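Local coordinates for lysyl-trna-dependent l-ysyl-phosphatidylgycerol synthase (Bacillus licheniformis, PDB 4V36), which transfers lysine from lysyl-tRNA to phosphatidylglycerol, a membrane-lipid modification linked to bacterial resistance, at residues 146-157 / 191-202. Sequence-based numbering, arbitrary orientation.
Sequences EGYTFHVEQPPF and LQKAPIAVLKSE
Phe-157 and Gln-192 clasp each other by two hydrogen bonds: the amide oxygen OE1 of Gln-192 takes Phe-157 N on a lone pair at 3.0 Å, and NE2, with its acceptor in the amide plane, donates to Phe-157 O at 3.1 Å. A bend at chi2 (-76°) folds the glutamine back to reach this backbone, and the two bonds fix the rotation of its amide. From CB outward, the Phe-157 side chain starts beside the Gln-192 amide, CB lying 3.9 Å from NE2. CD2 lies 3.6 Å from both Gln-192 OE1 and Leu-191 O; CE2 comes within 3.2 Å of Leu-191 O, which like Ala-194 O approaches at the ring edge, and CZ meets Ala-194 O and Ile-196 CG1. Over one ring face Ile-196 CD1 makes a CH-pi contact, 3.9 Å from the centroid; Pro-155 CA sits over the opposite face, offset toward the rim. Beyond this end, 149-153 and 196-200 pair as antiparallel strands of the acetyltransferase-like domain, 149-153 being outermost within the chain, joined by six backbone hydrogen bonds from Thr-149–Lys-200 to Glu-153–Ile-196. On the face toward helix 236-251, Phe-150 CZ presses on Ala-197 CB at 3.5 Å, and Val-152 sets CG2 against the same methyl and CG1 against Pro-195 CB. The other face carries His-151, whose NE2 accepts from Thr-149 OG1 at 3.1 Å. Past the strands, a water over the Tyr-148 ring bridges Glu-146 O and Glu-202 N.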
ATOM      1  N   GLU A 146      -3.960  31.140  -0.218  1.00 36.25           N
ATOM      2  CA  GLU A 146      -2.762  31.360  -1.021  1.00 32.78           C
ATOM      3  C   GLU A 146      -2.949  30.906  -2.469  1.00 32.56           C
ATOM      4  O   GLU A 146      -2.040  31.034  -3.289  1.00 37.02           O
ATOM      5  CB  GLU A 146      -1.564  30.648  -0.389  1.00 32.18           C
ATOM      6  CG  GLU A 146      -1.215  31.170   0.997  1.00 27.37           C
ATOM      7  CD  GLU A 146      -0.004  30.483   1.599  1.00 46.96           C
ATOM      8  OE1 GLU A 146       0.672  29.722   0.875  1.00 60.97           O
ATOM      9  OE2 GLU A 146       0.270  30.704   2.797  1.00 45.47           O
ATOM     10  N   GLY A 147      -4.128  30.373  -2.774  1.00 31.63           N
ATOM     11  CA  GLY A 147      -4.512  30.105  -4.147  1.00 22.02           C
ATOM     12  C   GLY A 147      -4.034  28.792  -4.737  1.00 28.34           C
ATOM     13  O   GLY A 147      -3.761  28.713  -5.934  1.00 29.56           O
ATOM     14  N   TYR A 148      -3.936  27.760  -3.908  1.00 25.59           N
ATOM     15  CA  TYR A 148      -3.578  26.435  -4.399  1.00 23.42           C
ATOM     16  C   TYR A 148      -4.814  25.708  -4.917  1.00 25.64           C
ATOM     17  O   TYR A 148      -5.890  25.795  -4.325  1.00 30.37           O
ATOM     18  CB  TYR A 148      -2.892  25.615  -3.302  1.00 21.88           C
ATOM     19  CG  TYR A 148      -1.478  26.066  -3.014  1.00 25.07           C
ATOM     20  CD1 TYR A 148      -1.226  27.081  -2.100  1.00 25.18           C
ATOM     21  CD2 TYR A 148      -0.398  25.485  -3.665  1.00 20.42           C
ATOM     22  CE1 TYR A 148       0.064  27.501  -1.839  1.00 25.81           C
ATOM     23  CE2 TYR A 148       0.896  25.898  -3.409  1.00 21.58           C
ATOM     24  CZ  TYR A 148       1.121  26.907  -2.496  1.00 25.24           C
ATOM     25  OH  TYR A 148       2.407  27.321  -2.240  1.00 29.73           O
ATOM     26  N   THR A 149      -4.656  24.998  -6.030  1.00 22.89           N
ATOM     27  CA  THR A 149      -5.773  24.292  -6.646  1.00 26.48           C
ATOM     28  C   THR A 149      -5.490  22.800  -6.780  1.00 22.69           C
ATOM     29  O   THR A 149      -4.363  22.392  -7.059  1.00 23.50           O
ATOM     30  CB  THR A 149      -6.109  24.874  -8.031  1.00 28.64           C
ATOM     31  OG1 THR A 149      -4.922  24.920  -8.833  1.00 30.66           O
ATOM     32  CG2 THR A 149      -6.674  26.281  -7.895  1.00 26.11           C
ATOM     33  N   PHE A 150      -6.527  21.994  -6.580  1.00 29.85           N
ATOM     34  CA  PHE A 150      -6.404  20.541  -6.603  1.00 27.99           C
ATOM     35  C   PHE A 150      -7.072  19.959  -7.846  1.00 29.17           C
ATOM     36  O   PHE A 150      -8.236  20.246  -8.122  1.00 30.34           O
ATOM     37  CB  PHE A 150      -7.016  19.948  -5.333  1.00 28.46           C
ATOM     38  CG  PHE A 150      -6.903  18.457  -5.238  1.00 26.77           C
ATOM     39  CD1 PHE A 150      -5.714  17.860  -4.856  1.00 27.30           C
ATOM     40  CD2 PHE A 150      -7.994  17.650  -5.512  1.00 21.94           C
ATOM     41  CE1 PHE A 150      -5.611  16.487  -4.760  1.00 28.17           C
ATOM     42  CE2 PHE A 150      -7.896  16.276  -5.419  1.00 16.74           C
ATOM     43  CZ  PHE A 150      -6.704  15.696  -5.041  1.00 26.48           C
ATOM     44  N   HIS A 151      -6.332  19.145  -8.594  1.00 28.25           N
ATOM     45  CA  HIS A 151      -6.841  18.583  -9.842  1.00 21.47           C
ATOM     46  C   HIS A 151      -6.515  17.099  -9.977  1.00 24.62           C
ATOM     47  O   HIS A 151      -5.432  16.654  -9.597  1.00 24.32           O
ATOM     48  CB  HIS A 151      -6.269  19.342 -11.042  1.00 26.24           C
ATOM     49  CG  HIS A 151      -6.519  20.817 -11.003  1.00 33.23           C
ATOM     50  ND1 HIS A 151      -7.704  21.383 -11.422  1.00 39.00           N
ATOM     51  CD2 HIS A 151      -5.734  21.844 -10.599  1.00 34.57           C
ATOM     52  CE1 HIS A 151      -7.639  22.694 -11.276  1.00 45.02           C
ATOM     53  NE2 HIS A 151      -6.453  22.999 -10.779  1.00 42.34           N
ATOM     54  N   VAL A 152      -7.457  16.339 -10.525  1.00 23.28           N
ATOM     55  CA  VAL A 152      -7.236  14.923 -10.794  1.00 25.20           C
ATOM     56  C   VAL A 152      -7.157  14.674 -12.297  1.00 34.22           C
ATOM     57  O   VAL A 152      -8.113  14.928 -13.031  1.00 35.46           O
ATOM     58  CB  VAL A 152      -8.348  14.048 -10.185  1.00 19.08           C
ATOM     59  CG1 VAL A 152      -8.197  12.603 -10.642  1.00 23.77           C
ATOM     60  CG2 VAL A 152      -8.322  14.138  -8.667  1.00 17.31           C
ATOM     61  N   GLU A 153      -6.009  14.180 -12.751  1.00 32.21           N
ATOM     62  CA  GLU A 153      -5.785  13.953 -14.175  1.00 30.76           C
ATOM     63  C   GLU A 153      -5.978  12.486 -14.549  1.00 28.27           C
ATOM     64  O   GLU A 153      -5.725  11.590 -13.746  1.00 29.19           O
ATOM     65  CB  GLU A 153      -4.379  14.415 -14.571  1.00 26.18           C
ATOM     66  CG  GLU A 153      -4.048  15.836 -14.140  1.00 35.59           C
ATOM     67  CD  GLU A 153      -4.904  16.876 -14.837  1.00 43.80           C
ATOM     68  OE1 GLU A 153      -5.358  16.617 -15.972  1.00 47.59           O
ATOM     69  OE2 GLU A 153      -5.122  17.956 -14.249  1.00 45.41           O
ATOM     70  N   GLN A 154      -6.424  12.254 -15.780  1.00 32.82           N
ATOM     71  CA  GLN A 154      -6.675  10.902 -16.267  1.00 26.93           C
ATOM     72  C   GLN A 154      -5.645  10.495 -17.316  1.00 22.68           C
ATOM     73  O   GLN A 154      -5.242  11.312 -18.142  1.00 25.23           O
ATOM     74  CB  GLN A 154      -8.083  10.798 -16.858  1.00 28.88           C
ATOM     75  CG  GLN A 154      -9.192  11.256 -15.926  1.00 25.13           C
ATOM     76  CD  GLN A 154      -9.427  10.298 -14.777  1.00 36.66           C
ATOM     77  OE1 GLN A 154      -9.126   9.108 -14.874  1.00 40.34           O
ATOM     78  NE2 GLN A 154      -9.970  10.813 -13.680  1.00 48.60           N
ATOM     79  N   PRO A 155      -5.214   9.224 -17.282  1.00 25.31           N
ATOM     80  CA  PRO A 155      -4.313   8.687 -18.307  1.00 25.65           C
ATOM     81  C   PRO A 155      -4.966   8.728 -19.687  1.00 30.48           C
ATOM     82  O   PRO A 155      -6.194   8.683 -19.764  1.00 27.41           O
ATOM     83  CB  PRO A 155      -4.070   7.246 -17.846  1.00 23.22           C
ATOM     84  CG  PRO A 155      -5.224   6.927 -16.955  1.00 26.38           C
ATOM     85  CD  PRO A 155      -5.569   8.214 -16.272  1.00 20.27           C
ATOM     86  N   PRO A 156      -4.164   8.801 -20.763  1.00 27.70           N
ATOM     87  CA  PRO A 156      -2.698   8.763 -20.779  1.00 23.56           C
ATOM     88  C   PRO A 156      -2.048  10.095 -20.419  1.00 29.33           C
ATOM     89  O   PRO A 156      -2.649  11.152 -20.614  1.00 26.39           O
ATOM     90  CB  PRO A 156      -2.386   8.391 -22.228  1.00 29.98           C
ATOM     91  CG  PRO A 156      -3.490   9.029 -22.997  1.00 28.11           C
ATOM     92  CD  PRO A 156      -4.718   8.933 -22.123  1.00 26.31           C
ATOM     93  N   PHE A 157      -0.826  10.037 -19.901  1.00 28.86           N
ATOM     94  CA  PHE A 157      -0.095  11.239 -19.526  1.00 31.68           C
ATOM     95  C   PHE A 157       1.064  11.493 -20.483  1.00 33.39           C
ATOM     96  O   PHE A 157       1.751  10.561 -20.902  1.00 33.68           O
ATOM     97  CB  PHE A 157       0.421  11.127 -18.090  1.00 20.94           C
ATOM     98  CG  PHE A 157      -0.642  10.773 -17.090  1.00 21.95           C
ATOM     99  CD1 PHE A 157      -1.604  11.699 -16.726  1.00 21.88           C
ATOM    100  CD2 PHE A 157      -0.676   9.515 -16.510  1.00 28.81           C
ATOM    101  CE1 PHE A 157      -2.584  11.377 -15.804  1.00 28.00           C
ATOM    102  CE2 PHE A 157      -1.652   9.187 -15.587  1.00 26.81           C
ATOM    103  CZ  PHE A 157      -2.607  10.120 -15.234  1.00 24.83           C
ATOM    104  N   LEU A 191       2.573   4.445 -13.614  1.00 16.11           N
ATOM    105  CA  LEU A 191       1.846   5.699 -13.445  1.00 11.39           C
ATOM    106  C   LEU A 191       0.735   5.889 -14.479  1.00 21.41           C
ATOM    107  O   LEU A 191      -0.183   6.682 -14.270  1.00 18.69           O
ATOM    108  CB  LEU A 191       2.816   6.881 -13.503  1.00 15.22           C
ATOM    109  CG  LEU A 191       3.779   7.001 -12.321  1.00 21.46           C
ATOM    110  CD1 LEU A 191       4.702   8.199 -12.494  1.00 22.19           C
ATOM    111  CD2 LEU A 191       3.007   7.094 -11.013  1.00 21.41           C
ATOM    112  N   GLN A 192       0.817   5.164 -15.590  1.00 21.88           N
ATOM    113  CA  GLN A 192      -0.199   5.252 -16.637  1.00 19.42           C
ATOM    114  C   GLN A 192      -1.434   4.418 -16.301  1.00 18.57           C
ATOM    115  O   GLN A 192      -2.446   4.486 -16.997  1.00 19.31           O
ATOM    116  CB  GLN A 192       0.373   4.798 -17.984  1.00 16.93           C
ATOM    117  CG  GLN A 192       1.509   5.658 -18.521  1.00 15.96           C
ATOM    118  CD  GLN A 192       1.034   6.972 -19.109  1.00 15.86           C
ATOM    119  OE1 GLN A 192      -0.165   7.234 -19.198  1.00 16.34           O
ATOM    120  NE2 GLN A 192       1.978   7.808 -19.521  1.00 14.98           N
ATOM    121  N   LYS A 193      -1.347   3.638 -15.228  1.00 18.38           N
ATOM    122  CA  LYS A 193      -2.387   2.670 -14.895  1.00 26.08           C
ATOM    123  C   LYS A 193      -3.493   3.239 -14.005  1.00 27.43           C
ATOM    124  O   LYS A 193      -4.464   2.546 -13.699  1.00 33.90           O
ATOM    125  CB  LYS A 193      -1.764   1.453 -14.207  1.00 19.45           C
ATOM    126  CG  LYS A 193      -0.778   0.681 -15.067  1.00 23.45           C
ATOM    127  CD  LYS A 193      -1.484  -0.044 -16.196  1.00 32.80           C
ATOM    128  CE  LYS A 193      -0.505  -0.867 -17.020  1.00 34.50           C
ATOM    129  NZ  LYS A 193       0.503  -0.013 -17.708  1.00 34.78           N
ATOM    130  N   ALA A 194      -3.353   4.493 -13.593  1.00 28.71           N
ATOM    131  CA  ALA A 194      -4.288   5.075 -12.635  1.00 25.91           C
ATOM    132  C   ALA A 194      -4.327   6.597 -12.736  1.00 22.19           C
ATOM    133  O   ALA A 194      -3.382   7.210 -13.231  1.00 24.99           O
ATOM    134  CB  ALA A 194      -3.913   4.646 -11.218  1.00 18.58           C
ATOM    135  N   PRO A 195      -5.431   7.212 -12.276  1.00 23.20           N
ATOM    136  CA  PRO A 195      -5.508   8.677 -12.242  1.00 14.85           C
ATOM    137  C   PRO A 195      -4.433   9.286 -11.351  1.00 26.40           C
ATOM    138  O   PRO A 195      -4.005   8.655 -10.383  1.00 25.64           O
ATOM    139  CB  PRO A 195      -6.902   8.943 -11.666  1.00 19.20           C
ATOM    140  CG  PRO A 195      -7.683   7.721 -11.984  1.00 20.86           C
ATOM    141  CD  PRO A 195      -6.708   6.587 -11.888  1.00 12.66           C
ATOM    142  N   ILE A 196      -4.000  10.498 -11.680  1.00 15.94           N
ATOM    143  CA  ILE A 196      -3.013  11.195 -10.869  1.00 19.55           C
ATOM    144  C   ILE A 196      -3.563  12.527 -10.384  1.00 16.02           C
ATOM    145  O   ILE A 196      -3.959  13.376 -11.184  1.00 12.98           O
ATOM    146  CB  ILE A 196      -1.704  11.436 -11.642  1.00 24.09           C
ATOM    147  CG1 ILE A 196      -1.032  10.105 -11.978  1.00 12.94           C
ATOM    148  CG2 ILE A 196      -0.760  12.309 -10.830  1.00 18.07           C
ATOM    149  CD1 ILE A 196       0.269  10.255 -12.733  1.00  8.31           C
ATOM    150  N   ALA A 197      -3.593  12.701  -9.067  1.00 17.01           N
ATOM    151  CA  ALA A 197      -4.054  13.947  -8.469  1.00 15.75           C
ATOM    152  C   ALA A 197      -2.874  14.872  -8.214  1.00 18.93           C
ATOM    153  O   ALA A 197      -1.861  14.450  -7.662  1.00 29.54           O
ATOM    154  CB  ALA A 197      -4.807  13.672  -7.178  1.00 14.26           C
ATOM    155  N   VAL A 198      -3.003  16.129  -8.625  1.00 17.61           N
ATOM    156  CA  VAL A 198      -1.925  17.095  -8.448  1.00 23.46           C
ATOM    157  C   VAL A 198      -2.381  18.330  -7.677  1.00 30.85           C
ATOM    158  O   VAL A 198      -3.563  18.675  -7.673  1.00 29.18           O
ATOM    159  CB  VAL A 198      -1.340  17.546  -9.803  1.00 18.85           C
ATOM    160  CG1 VAL A 198      -0.710  16.369 -10.534  1.00 21.66           C
ATOM    161  CG2 VAL A 198      -2.416  18.199 -10.656  1.00 22.20           C
ATOM    162  N   LEU A 199      -1.431  18.985  -7.020  1.00 21.41           N
ATOM    163  CA  LEU A 199      -1.689  20.255  -6.357  1.00 21.61           C
ATOM    164  C   LEU A 199      -0.852  21.347  -7.011  1.00 24.01           C
ATOM    165  O   LEU A 199       0.378  21.291  -6.995  1.00 23.58           O
ATOM    166  CB  LEU A 199      -1.378  20.169  -4.863  1.00 19.43           C
ATOM    167  CG  LEU A 199      -1.785  21.395  -4.042  1.00 25.75           C
ATOM    168  CD1 LEU A 199      -3.299  21.508  -3.966  1.00 19.90           C
ATOM    169  CD2 LEU A 199      -1.173  21.357  -2.649  1.00 24.84           C
ATOM    170  N   LYS A 200      -1.523  22.333  -7.595  1.00 25.30           N
ATOM    171  CA  LYS A 200      -0.836  23.410  -8.296  1.00 28.73           C
ATOM    172  C   LYS A 200      -0.897  24.720  -7.525  1.00 30.25           C
ATOM    173  O   LYS A 200      -1.851  24.979  -6.795  1.00 33.70           O
ATOM    174  CB  LYS A 200      -1.432  23.608  -9.691  1.00 30.00           C
ATOM    175  CG  LYS A 200      -1.226  22.440 -10.639  1.00 29.76           C
ATOM    176  CD  LYS A 200      -1.802  22.756 -12.010  1.00 30.96           C
ATOM    177  CE  LYS A 200      -1.569  21.621 -12.991  1.00 36.36           C
ATOM    178  NZ  LYS A 200      -2.125  21.938 -14.335  1.00 31.01           N
ATOM    179  N   SER A 201       0.131  25.546  -7.695  1.00 32.70           N
ATOM    180  CA  SER A 201       0.148  26.881  -7.112  1.00 31.59           C
ATOM    181  C   SER A 201      -0.668  27.833  -7.978  1.00 39.42           C
ATOM    182  O   SER A 201      -1.304  27.408  -8.942  1.00 39.43           O
ATOM    183  CB  SER A 201       1.583  27.388  -6.970  1.00 30.83           C
ATOM    184  OG  SER A 201       2.224  27.446  -8.233  1.00 32.58           O
ATOM    185  N   GLU A 202      -0.651  29.116  -7.632  1.00 41.60           N
ATOM    186  CA  GLU A 202      -1.354  30.126  -8.419  1.00 41.15           C
ATOM    187  C   GLU A 202      -0.762  30.252  -9.818  1.00 42.52           C
ATOM    188  O   GLU A 202      -1.480  30.493 -10.789  1.00 40.97           O
ATOM    189  CB  GLU A 202      -1.312  31.483  -7.717  1.00 53.59           C
ATOM    190  CG  GLU A 202      -2.256  31.602  -6.539  1.00 59.70           C
ATOM    191  CD  GLU A 202      -2.182  32.963  -5.879  1.00 64.38           C
ATOM    192  OE1 GLU A 202      -1.162  33.658  -6.069  1.00 61.18           O
ATOM    193  OE2 GLU A 202      -3.144  33.337  -5.174  1.00 69.20           O
TER
HETATM  194  O   HOH W   1       0.016  29.441  -4.850  1.00 34.45           O